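Local structure of uncharacterized protein (Nostoc punctiforme, 2QDR) at residues Asn36-Arg40 and Tyr238-Gly242; Tyr48-Tyr53 and Pro265-Pro271; Gln54-Thr58 and Val251-Ile256; Thr199-Val203 and Phe228-Met234. The protein is of unknown function but adopts a cupin-type double-stranded beta-helix fold and may act as a dioxygenase. All coordinates share one frame. Residue numbers count along the deposited sequence, not the author numbering.

Contact 1 (Asn36-Arg40 and Tyr238-Gly242); sequences NLSGR and YNEEG
Leu37 (chi1 m, chi2 t) lies against the face of residues 238-242 where Asn239 and Glu241 project: its CB meets Asn239 CB at 3.7 Å, and its CD2 comes to 3.7 Å from Glu241 OE1. The two CA atoms of Leu37 and Asn239 are the nearest across the contact, 6.1 Å apart. Segment 36-40 is an irregular loop, with positive phi at Asn36 (61/39) and Gly39 (48/39) and extended phi/psi at Ser38 and Arg40. Residues 239-242 are extended, so Asn239 and Glu241 face the loop while Glu240 points away. The loop holds its shape partly through Arg40, whose long, nearly straight side chain folds back so that NE donates to Asn36 O at 3.0 Å, with a weak second bond from NH2 to the same oxygen at 3.3 Å. Arg40 NH1 is 3.9 Å from Glu241 OE1, a long salt bridge with the oxygen well out of the guanidinium plane, so charge alone acts. Glu241 (chi1 p) has firmer partners in Tyr261, which hydrogen-bonds OE1, and in Arg284 and Thr93 at OE2. Ser38 OG, hydrogen-bonded to Asp26 N, lies 2.9 Å from Asn239 ND2 (Asn239 chi1 m). The result is a buried N-terminal loop laid over an inner strand, 240-245, of the seven-stranded antiparallel sheet, one wall of a cupin-type double-stranded beta-helix.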
# COMPACT_ATOMS: atom_id res chain seq x y z
N ASN A 36 -5.79 16.14 -34.11
CA ASN A 36 -5.44 17.29 -34.94
C ASN A 36 -5.49 18.65 -34.21
O ASN A 36 -5.89 19.65 -34.77
CB ASN A 36 -6.27 17.29 -36.27
CG ASN A 36 -5.83 16.19 -37.24
OD1 ASN A 36 -4.66 16.10 -37.62
ND2 ASN A 36 -6.79 15.40 -37.70
N LEU A 37 -5.04 18.67 -32.95
CA LEU A 37 -4.97 19.91 -32.14
C LEU A 37 -3.81 20.84 -32.54
O LEU A 37 -3.75 21.98 -32.08
CB LEU A 37 -4.82 19.62 -30.64
CG LEU A 37 -6.01 19.06 -29.88
CD1 LEU A 37 -5.59 18.75 -28.45
CD2 LEU A 37 -7.20 20.03 -29.89
N SER A 38 -2.89 20.33 -33.35
CA SER A 38 -1.73 21.08 -33.82
C SER A 38 -2.08 22.20 -34.77
O SER A 38 -3.06 22.11 -35.50
CB SER A 38 -0.82 20.12 -34.57
OG SER A 38 -0.54 18.98 -33.79
N GLY A 39 -1.27 23.26 -34.74
CA GLY A 39 -1.39 24.42 -35.62
C GLY A 39 -2.72 25.12 -35.84
O GLY A 39 -2.98 25.56 -36.96
N ARG A 40 -3.53 25.26 -34.80
CA ARG A 40 -4.85 25.90 -34.95
C ARG A 40 -4.90 27.42 -34.72
O ARG A 40 -4.14 27.98 -33.95
CB ARG A 40 -5.89 25.25 -34.03
CG ARG A 40 -6.16 23.78 -34.32
CD ARG A 40 -7.38 23.31 -33.53
NE ARG A 40 -7.67 21.89 -33.72
CZ ARG A 40 -8.74 21.25 -33.24
NH1 ARG A 40 -9.71 21.90 -32.59
NH2 ARG A 40 -8.88 19.94 -33.46
N TYR A 238 3.35 19.94 -25.72
CA TYR A 238 2.22 19.21 -26.25
C TYR A 238 1.06 20.17 -26.48
O TYR A 238 1.09 21.28 -25.97
CB TYR A 238 1.79 18.10 -25.26
CG TYR A 238 1.52 18.60 -23.85
CD1 TYR A 238 0.25 19.04 -23.47
CD2 TYR A 238 2.54 18.65 -22.90
CE1 TYR A 238 0.01 19.51 -22.19
CE2 TYR A 238 2.29 19.12 -21.61
CZ TYR A 238 1.02 19.54 -21.26
OH TYR A 238 0.77 19.99 -19.99
N ASN A 239 0.06 19.75 -27.26
CA ASN A 239 -1.11 20.58 -27.51
C ASN A 239 -2.17 20.27 -26.47
O ASN A 239 -2.37 19.11 -26.13
CB ASN A 239 -1.70 20.36 -28.89
CG ASN A 239 -0.76 20.75 -30.00
OD1 ASN A 239 -0.19 21.84 -30.00
ND2 ASN A 239 -0.64 19.88 -31.00
N GLU A 240 -2.84 21.32 -25.98
CA GLU A 240 -3.90 21.22 -24.98
C GLU A 240 -4.95 22.30 -25.20
O GLU A 240 -4.63 23.41 -25.62
CB GLU A 240 -3.33 21.40 -23.56
CG GLU A 240 -4.37 21.50 -22.39
CD GLU A 240 -3.74 21.82 -21.03
OE1 GLU A 240 -2.51 21.65 -20.86
OE2 GLU A 240 -4.48 22.24 -20.12
N GLU A 241 -6.21 21.94 -24.95
CA GLU A 241 -7.30 22.90 -25.03
C GLU A 241 -8.22 22.54 -23.90
O GLU A 241 -8.15 21.43 -23.39
CB GLU A 241 -8.06 22.88 -26.35
CG GLU A 241 -8.88 21.62 -26.66
CD GLU A 241 -9.76 21.78 -27.90
OE1 GLU A 241 -9.51 22.65 -28.76
OE2 GLU A 241 -10.71 21.02 -28.03
N GLY A 242 -9.09 23.46 -23.51
CA GLY A 242 -10.03 23.18 -22.45
C GLY A 242 -11.10 24.23 -22.30
O GLY A 242 -10.98 25.32 -22.84

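Contact 2 (Tyr48-Tyr53 and Pro265-Pro271)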
# COMPACT_ATOMS: atom_id res chain seq x y z
N TYR A 48 -2.35 31.21 -36.78
CA TYR A 48 -1.79 30.33 -35.77
C TYR A 48 -0.57 31.01 -35.16
O TYR A 48 0.31 31.45 -35.90
CB TYR A 48 -1.42 28.95 -36.35
CG TYR A 48 -0.48 28.11 -35.49
CD1 TYR A 48 -0.88 27.64 -34.23
CD2 TYR A 48 0.79 27.74 -35.96
CE1 TYR A 48 -0.02 26.88 -33.44
CE2 TYR A 48 1.65 26.95 -35.18
CZ TYR A 48 1.24 26.53 -33.93
OH TYR A 48 2.06 25.75 -33.15
N LEU A 49 -0.58 31.13 -33.83
CA LEU A 49 0.48 31.76 -33.05
C LEU A 49 1.25 30.65 -32.34
O LEU A 49 0.78 30.15 -31.32
CB LEU A 49 -0.12 32.74 -32.04
CG LEU A 49 -0.98 33.85 -32.64
CD1 LEU A 49 -1.41 34.80 -31.55
CD2 LEU A 49 -0.26 34.61 -33.74
N PRO A 50 2.43 30.26 -32.88
CA PRO A 50 3.15 29.15 -32.25
C PRO A 50 3.66 29.43 -30.85
O PRO A 50 4.06 30.54 -30.55
CB PRO A 50 4.35 28.93 -33.19
CG PRO A 50 4.03 29.66 -34.43
CD PRO A 50 3.18 30.79 -34.04
N ARG A 51 3.59 28.39 -30.01
CA ARG A 51 4.04 28.41 -28.62
C ARG A 51 3.43 29.52 -27.77
O ARG A 51 4.03 29.94 -26.79
CB ARG A 51 5.56 28.50 -28.61
CG ARG A 51 6.22 27.48 -29.50
CD ARG A 51 7.68 27.46 -29.30
NE ARG A 51 8.34 26.44 -30.12
CZ ARG A 51 9.64 26.17 -30.08
NH1 ARG A 51 10.46 26.82 -29.26
NH2 ARG A 51 10.14 25.23 -30.87
N GLN A 52 2.20 29.94 -28.11
CA GLN A 52 1.51 31.02 -27.41
C GLN A 52 0.18 30.56 -26.83
O GLN A 52 -0.72 30.18 -27.56
CB GLN A 52 1.28 32.22 -28.35
CG GLN A 52 0.59 33.44 -27.70
CD GLN A 52 1.36 34.02 -26.52
OE1 GLN A 52 2.50 34.47 -26.68
NE2 GLN A 52 0.73 34.05 -25.35
N TYR A 53 0.06 30.63 -25.50
CA TYR A 53 -1.18 30.28 -24.82
C TYR A 53 -2.18 31.38 -25.12
O TYR A 53 -1.78 32.54 -25.25
CB TYR A 53 -0.99 30.14 -23.29
CG TYR A 53 -0.46 31.38 -22.57
CD1 TYR A 53 -1.32 32.40 -22.16
CD2 TYR A 53 0.89 31.51 -22.28
CE1 TYR A 53 -0.83 33.53 -21.52
CE2 TYR A 53 1.39 32.64 -21.64
CZ TYR A 53 0.52 33.64 -21.25
OH TYR A 53 1.00 34.75 -20.61
N PRO A 265 -0.78 25.65 -27.78
CA PRO A 265 -0.11 24.73 -28.69
C PRO A 265 1.20 24.23 -28.08
O PRO A 265 1.60 24.67 -27.01
CB PRO A 265 0.13 25.59 -29.94
CG PRO A 265 0.27 26.95 -29.44
CD PRO A 265 -0.68 27.04 -28.25
N SER A 266 1.85 23.31 -28.77
CA SER A 266 3.09 22.72 -28.28
C SER A 266 4.18 23.74 -27.92
O SER A 266 4.40 24.69 -28.65
CB SER A 266 3.61 21.72 -29.30
OG SER A 266 2.65 20.69 -29.42
N PHE A 267 4.78 23.53 -26.75
CA PHE A 267 5.87 24.35 -26.17
C PHE A 267 5.44 25.74 -25.68
O PHE A 267 6.24 26.67 -25.68
CB PHE A 267 7.09 24.43 -27.13
CG PHE A 267 7.57 23.09 -27.59
CD1 PHE A 267 8.33 22.28 -26.75
CD2 PHE A 267 7.26 22.62 -28.88
CE1 PHE A 267 8.77 21.02 -27.17
CE2 PHE A 267 7.70 21.36 -29.31
CZ PHE A 267 8.46 20.56 -28.45
N SER A 268 4.20 25.86 -25.22
CA SER A 268 3.70 27.11 -24.65
C SER A 268 4.21 27.15 -23.22
O SER A 268 4.45 26.11 -22.63
CB SER A 268 2.18 27.15 -24.64
OG SER A 268 1.64 27.04 -25.93
N THR A 269 4.36 28.34 -22.67
CA THR A 269 4.85 28.52 -21.31
C THR A 269 3.71 29.09 -20.48
O THR A 269 3.49 30.31 -20.45
CB THR A 269 6.09 29.42 -21.30
OG1 THR A 269 7.09 28.84 -22.15
CG2 THR A 269 6.65 29.56 -19.87
N LEU A 270 2.97 28.20 -19.82
CA LEU A 270 1.81 28.62 -19.02
C LEU A 270 2.18 29.27 -17.69
O LEU A 270 2.97 28.70 -16.94
CB LEU A 270 0.85 27.44 -18.77
CG LEU A 270 -0.08 27.09 -19.94
CD1 LEU A 270 -1.22 28.13 -20.11
CD2 LEU A 270 0.66 26.90 -21.28
N PRO A 271 1.60 30.46 -17.40
CA PRO A 271 1.88 31.10 -16.12
C PRO A 271 1.39 30.33 -14.90
O PRO A 271 0.74 29.29 -15.04
CB PRO A 271 1.10 32.43 -16.21
CG PRO A 271 0.83 32.65 -17.65
CD PRO A 271 0.70 31.29 -18.23
O HOH W 1 3.49 25.90 -30.92
O HOH W 2 3.22 30.97 -24.32
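Tyr48 starts the contact by setting the edge of its ring against Pro265, CE1 to CB 3.7 Å, while its OH reaches water 1 at 2.7 Å. Leu49 opens a type II turn ending at Gln52, and its O packs 3.7 Å from Pro265 CG. Arg51, in the positive-phi position of that turn, donates from N to water 1 (2.7 Å), which donates to Ser266 O (2.7 Å), bridging the backbones. The Arg51 side chain runs along the facing turn: CG is 3.4 Å from Ser266 O, CD 3.8 Å from Phe267 CB. Arg51 O accepts from water 2 (2.8 Å), which accepts weakly from Thr269 N (3.3 Å) and Tyr53 N (3.4 Å); Ser268 CA makes a CA-H...O contact with Arg51 O at 3.6 Å. Gln52 O lies 3.2 Å from Pro265 CD. Tyr53 closes the series, CB on Leu270 CD1 at 3.8 Å and ring face under Pro271 CD, a CH-pi contact 3.9 Å from the centroid. Thr269 hydrogen-bonds Trp127 of the second subunit. Two type II turns thus meet where the link between strands 41-42 and 54-57 packs on the turn joining strands 260-264 and 268-275, from different sheets of the cupin-type fold.

Contact 3 (Gln54-Thr58 and Val251-Ile256); sequences QFFDT and VGDYRI
Two sheets of the double-stranded beta-helix face each other here, strand 54-57 from the edge of one and the hairpin 248-257 from the other. The short strand axes of 54-57 and 254-256 come within 8.1 Å and cross at 60°, with no hydrogen bond between the segments, so side-chain packing joins them. The hairpin reverses through a type II' turn from Val251 to Tyr254, with Gly252 (79/-134) and Asp253 at its corners; Val251 N donates to Tyr254 O at 2.9 Å, and the return bond, Tyr254 N to Val251 O, is weak at 3.4 Å. The main bump is Phe55 (chi1 -45°, chi2 -52°), which drops into the hollow formed by Val251, Tyr254 and Ile256. Val251 CG1 sits over a face of its ring, 3.5 Å from Phe55 CE2, and Ile256 CD1 touches loosely, 4.3 Å from Phe55 CD1. Leu270 and Trp262 also pack round Phe55. Tyr254 (chi1 t, chi2 -88°) supplies the flat wall: the two rings are oblique, centroids 5.3 Å apart and planes at 42°, and Phe55 CB makes a CH-pi contact over the tyrosine face, 3.6 Å from its centroid. Phe55 and Ile256 are the closest CA pair at 7.6 Å. Phe56 points away, yet its backbone is grazed by the tyrosine: Tyr254 OH, hydrogen-bonded to His260 ND1, lies 3.3 Å from Phe56 CA.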
# COMPACT_ATOMS: atom_id res chain seq x y z
N GLN A 54 -3.45 31.02 -25.30
CA GLN A 54 -4.50 32.01 -25.57
C GLN A 54 -5.75 31.67 -24.77
O GLN A 54 -6.20 30.53 -24.81
CB GLN A 54 -4.87 32.07 -27.04
CG GLN A 54 -3.71 32.37 -27.98
CD GLN A 54 -4.17 32.57 -29.40
OE1 GLN A 54 -5.27 33.08 -29.64
NE2 GLN A 54 -3.33 32.23 -30.36
N PHE A 55 -6.28 32.66 -24.05
CA PHE A 55 -7.47 32.50 -23.23
C PHE A 55 -8.54 33.50 -23.65
O PHE A 55 -8.22 34.66 -23.92
CB PHE A 55 -7.16 32.79 -21.76
CG PHE A 55 -5.90 32.15 -21.24
CD1 PHE A 55 -5.67 30.80 -21.42
CD2 PHE A 55 -5.01 32.89 -20.45
CE1 PHE A 55 -4.51 30.19 -20.90
CE2 PHE A 55 -3.86 32.29 -19.91
CZ PHE A 55 -3.61 30.94 -20.15
N PHE A 56 -9.80 33.07 -23.68
CA PHE A 56 -10.90 33.97 -24.03
C PHE A 56 -12.28 33.47 -23.60
O PHE A 56 -12.50 32.27 -23.41
CB PHE A 56 -10.91 34.29 -25.54
CG PHE A 56 -10.98 33.10 -26.43
CD1 PHE A 56 -9.81 32.49 -26.88
CD2 PHE A 56 -12.20 32.59 -26.85
CE1 PHE A 56 -9.86 31.40 -27.72
CE2 PHE A 56 -12.26 31.49 -27.70
CZ PHE A 56 -11.09 30.90 -28.14
N ASP A 57 -13.19 34.42 -23.44
CA ASP A 57 -14.56 34.18 -23.03
C ASP A 57 -15.31 33.76 -24.28
O ASP A 57 -15.37 34.52 -25.24
CB ASP A 57 -15.15 35.46 -22.43
CG ASP A 57 -16.55 35.27 -21.83
OD1 ASP A 57 -17.09 34.14 -21.80
OD2 ASP A 57 -17.12 36.29 -21.39
N THR A 58 -15.89 32.56 -24.27
CA THR A 58 -16.67 32.06 -25.41
C THR A 58 -17.99 32.85 -25.59
O THR A 58 -18.53 32.86 -26.71
CB THR A 58 -16.96 30.54 -25.33
OG1 THR A 58 -17.69 30.22 -24.14
CG2 THR A 58 -15.65 29.75 -25.36
N VAL A 251 -4.69 32.36 -14.07
CA VAL A 251 -3.49 31.86 -14.73
C VAL A 251 -2.80 33.15 -15.18
O VAL A 251 -3.17 33.77 -16.18
CB VAL A 251 -3.78 30.78 -15.81
CG1 VAL A 251 -4.91 31.18 -16.76
CG2 VAL A 251 -2.50 30.44 -16.56
N GLY A 252 -1.83 33.59 -14.37
CA GLY A 252 -1.11 34.82 -14.62
C GLY A 252 -2.06 35.88 -14.13
O GLY A 252 -2.65 35.73 -13.07
N ASP A 253 -2.24 36.93 -14.93
CA ASP A 253 -3.17 38.02 -14.58
C ASP A 253 -4.56 37.86 -15.28
O ASP A 253 -5.38 38.77 -15.21
CB ASP A 253 -2.53 39.41 -14.78
CG ASP A 253 -1.99 39.63 -16.19
OD1 ASP A 253 -1.86 38.64 -16.95
OD2 ASP A 253 -1.67 40.80 -16.52
N TYR A 254 -4.81 36.70 -15.91
CA TYR A 254 -6.09 36.40 -16.56
C TYR A 254 -6.85 35.47 -15.64
O TYR A 254 -6.26 34.55 -15.08
CB TYR A 254 -5.88 35.70 -17.91
CG TYR A 254 -7.17 35.49 -18.70
CD1 TYR A 254 -7.97 34.36 -18.53
CD2 TYR A 254 -7.56 36.43 -19.65
CE1 TYR A 254 -9.15 34.19 -19.28
CE2 TYR A 254 -8.73 36.28 -20.39
CZ TYR A 254 -9.52 35.16 -20.21
OH TYR A 254 -10.66 35.04 -20.96
N ARG A 255 -8.15 35.71 -15.49
CA ARG A 255 -9.00 34.86 -14.65
C ARG A 255 -9.98 34.07 -15.52
O ARG A 255 -10.91 34.65 -16.10
CB ARG A 255 -9.76 35.66 -13.60
CG ARG A 255 -10.72 34.76 -12.79
CD ARG A 255 -11.34 35.35 -11.56
NE ARG A 255 -10.37 35.71 -10.52
CZ ARG A 255 -10.68 35.98 -9.26
NH1 ARG A 255 -11.94 35.96 -8.81
NH2 ARG A 255 -9.71 36.29 -8.41
N ILE A 256 -9.78 32.75 -15.57
CA ILE A 256 -10.63 31.86 -16.33
C ILE A 256 -11.83 31.52 -15.46
O ILE A 256 -11.63 30.97 -14.39
CB ILE A 256 -9.91 30.55 -16.72
CG1 ILE A 256 -8.64 30.84 -17.51
CG2 ILE A 256 -10.84 29.61 -17.55
CD1 ILE A 256 -7.86 29.58 -17.93

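Contact 4 (Thr199-Val203 and Phe228-Met234); sequences TVQFV and FDNKYQM
Met234, modelled as selenomethionine, has the largest area buried here, and Gln201 and Phe202 follow equally. Its extended side chain (chi1 m, chi2 and chi3 t) sends the terminal methyl between the other two: CE of Met234 lies 3.2 Å from Gln201 CB and 3.4 Å from Phe202 CE1. The selenium makes an oblique Met-aromatic contact, SE 5.1 Å from the centroid of the Phe202 ring and 70° off its normal. Phe202 (chi1 m, chi2 84°; phi/psi -97/46) also meets Phe228 (chi1 t), with CD2 of Phe202 3.8 Å from CZ of Phe228. The planes are 22° apart but slid so far, centroids at 5.6 Å, that the rings barely overlap. Gln201 (chi1 m, chi2 p; phi/psi -76/-34) turns its CB toward the facing segment, while its NE2 hydrogen-bonds Ser297 OG and Val295 O. The CA atoms of Gln201 and Asn230, 5.9 Å apart, are the nearest CA pair. Residues 228-234 bend round this cluster: Asp229 OD1 accepts from Lys231 N at 3.1 Å in an Asx turn, and Tyr232 N donates to Asn230 O at 2.9 Å, with Lys231 at positive phi. The loop between strands 195-196 and 205-212 is thereby packed against the connection from strand 228-229 to strand 233-236, both of which pair antiparallel with strand 268-275.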
# COMPACT_ATOMS: atom_id res chain seq x y z
N THR A 199 -0.23 14.31 -13.69
CA THR A 199 0.96 15.18 -13.52
C THR A 199 1.35 15.46 -12.06
O THR A 199 0.51 15.42 -11.15
CB THR A 199 0.79 16.56 -14.19
OG1 THR A 199 -0.37 17.19 -13.66
CG2 THR A 199 0.68 16.42 -15.71
N VAL A 200 2.64 15.74 -11.87
CA VAL A 200 3.24 16.04 -10.55
C VAL A 200 2.80 17.40 -9.98
O VAL A 200 2.70 17.57 -8.75
CB VAL A 200 4.82 15.96 -10.63
CG1 VAL A 200 5.51 16.48 -9.34
CG2 VAL A 200 5.28 14.53 -10.97
N GLN A 201 2.53 18.37 -10.86
CA GLN A 201 2.11 19.71 -10.44
C GLN A 201 0.65 19.78 -9.96
O GLN A 201 0.34 20.58 -9.05
CB GLN A 201 2.31 20.74 -11.56
CG GLN A 201 3.75 20.93 -12.15
CD GLN A 201 4.17 19.92 -13.21
OE1 GLN A 201 3.43 19.00 -13.55
NE2 GLN A 201 5.37 20.11 -13.76
N PHE A 202 -0.24 18.97 -10.55
CA PHE A 202 -1.67 18.92 -10.18
C PHE A 202 -2.00 17.78 -9.20
O PHE A 202 -2.98 17.05 -9.41
CB PHE A 202 -2.55 18.82 -11.44
CG PHE A 202 -2.54 20.05 -12.30
CD1 PHE A 202 -1.54 20.27 -13.23
CD2 PHE A 202 -3.57 20.98 -12.21
CE1 PHE A 202 -1.57 21.40 -14.04
CE2 PHE A 202 -3.59 22.11 -13.01
CZ PHE A 202 -2.58 22.32 -13.92
N VAL A 203 -1.19 17.61 -8.15
CA VAL A 203 -1.42 16.58 -7.11
C VAL A 203 -2.70 16.89 -6.29
O VAL A 203 -3.44 15.98 -5.93
CB VAL A 203 -0.14 16.39 -6.16
CG1 VAL A 203 -0.46 15.66 -4.83
CG2 VAL A 203 0.97 15.67 -6.90
N PHE A 228 -5.77 26.27 -4.26
CA PHE A 228 -4.80 25.70 -5.18
C PHE A 228 -3.77 26.73 -5.61
O PHE A 228 -4.12 27.90 -5.81
CB PHE A 228 -5.53 25.12 -6.41
CG PHE A 228 -4.61 24.55 -7.48
CD1 PHE A 228 -4.06 23.28 -7.34
CD2 PHE A 228 -4.33 25.26 -8.65
CE1 PHE A 228 -3.23 22.75 -8.32
CE2 PHE A 228 -3.50 24.74 -9.65
CZ PHE A 228 -2.96 23.49 -9.49
N ASP A 229 -2.52 26.28 -5.74
CA ASP A 229 -1.42 27.11 -6.18
C ASP A 229 -0.31 26.20 -6.73
O ASP A 229 0.43 25.60 -5.96
CB ASP A 229 -0.92 27.99 -5.02
CG ASP A 229 0.14 29.00 -5.45
OD1 ASP A 229 0.53 29.02 -6.62
OD2 ASP A 229 0.56 29.80 -4.59
N ASN A 230 -0.17 26.12 -8.06
CA ASN A 230 0.88 25.25 -8.67
C ASN A 230 2.32 25.78 -8.48
O ASN A 230 3.26 25.13 -8.91
CB ASN A 230 0.60 24.92 -10.15
CG ASN A 230 0.67 26.11 -11.06
OD1 ASN A 230 1.07 27.22 -10.67
ND2 ASN A 230 0.26 25.91 -12.29
N LYS A 231 2.46 27.02 -7.99
CA LYS A 231 3.75 27.65 -7.63
C LYS A 231 4.65 28.15 -8.74
O LYS A 231 5.22 29.23 -8.59
CB LYS A 231 4.54 26.72 -6.66
CG LYS A 231 3.75 26.47 -5.36
CD LYS A 231 4.05 25.14 -4.69
CE LYS A 231 2.99 24.85 -3.61
NZ LYS A 231 3.09 23.48 -3.05
N TYR A 232 4.76 27.42 -9.85
CA TYR A 232 5.66 27.80 -10.93
C TYR A 232 4.96 27.86 -12.28
O TYR A 232 3.78 27.55 -12.40
CB TYR A 232 6.78 26.76 -11.00
CG TYR A 232 7.18 26.20 -9.65
CD1 TYR A 232 7.85 26.98 -8.71
CD2 TYR A 232 6.89 24.87 -9.31
CE1 TYR A 232 8.21 26.46 -7.47
CE2 TYR A 232 7.25 24.34 -8.08
CZ TYR A 232 7.91 25.13 -7.16
OH TYR A 232 8.27 24.60 -5.94
N GLN A 233 5.70 28.27 -13.31
CA GLN A 233 5.18 28.30 -14.66
C GLN A 233 5.35 26.89 -15.19
O GLN A 233 6.02 26.07 -14.54
CB GLN A 233 5.92 29.29 -15.56
CG GLN A 233 5.89 30.72 -15.05
CD GLN A 233 6.56 31.71 -15.99
OE1 GLN A 233 6.39 31.66 -17.21
NE2 GLN A 233 7.29 32.65 -15.41
N MSE A 234 4.75 26.59 -16.34
CA MSE A 234 4.85 25.25 -16.94
C MSE A 234 5.10 25.25 -18.44
O MSE A 234 4.30 25.76 -19.22
CB MSE A 234 3.58 24.45 -16.71
CG MSE A 234 3.30 24.10 -15.27
SE MSE A 234 1.57 23.18 -15.25
CE MSE A 234 1.26 23.12 -13.49

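In the fold
Contact 1 is buried and nearest the centre of the chain, and it alone has a salt bridge across its segments. Contact 2, partly buried, relies on waters and turn packing; contact 3 is an apolar fit between sheets; contact 4, though its centre is about 22 Å from the centre of the chain, is also buried and mostly apolar. Contacts 1 and 3 share the seven-stranded sheet; contacts 2, 3 and 4 all reach the six-stranded one. Contact 2 links its neighbours: Asn239 OD1 lies 3.1 Å from Ser266 OG, a probable hydrogen bond, Leu270 CD1 packs 3.7 Å from Phe55 CZ, and Leu270 O probably accepts from Met234 N at 2.8 Å. Contacts 2 and 4 also touch the second subunit.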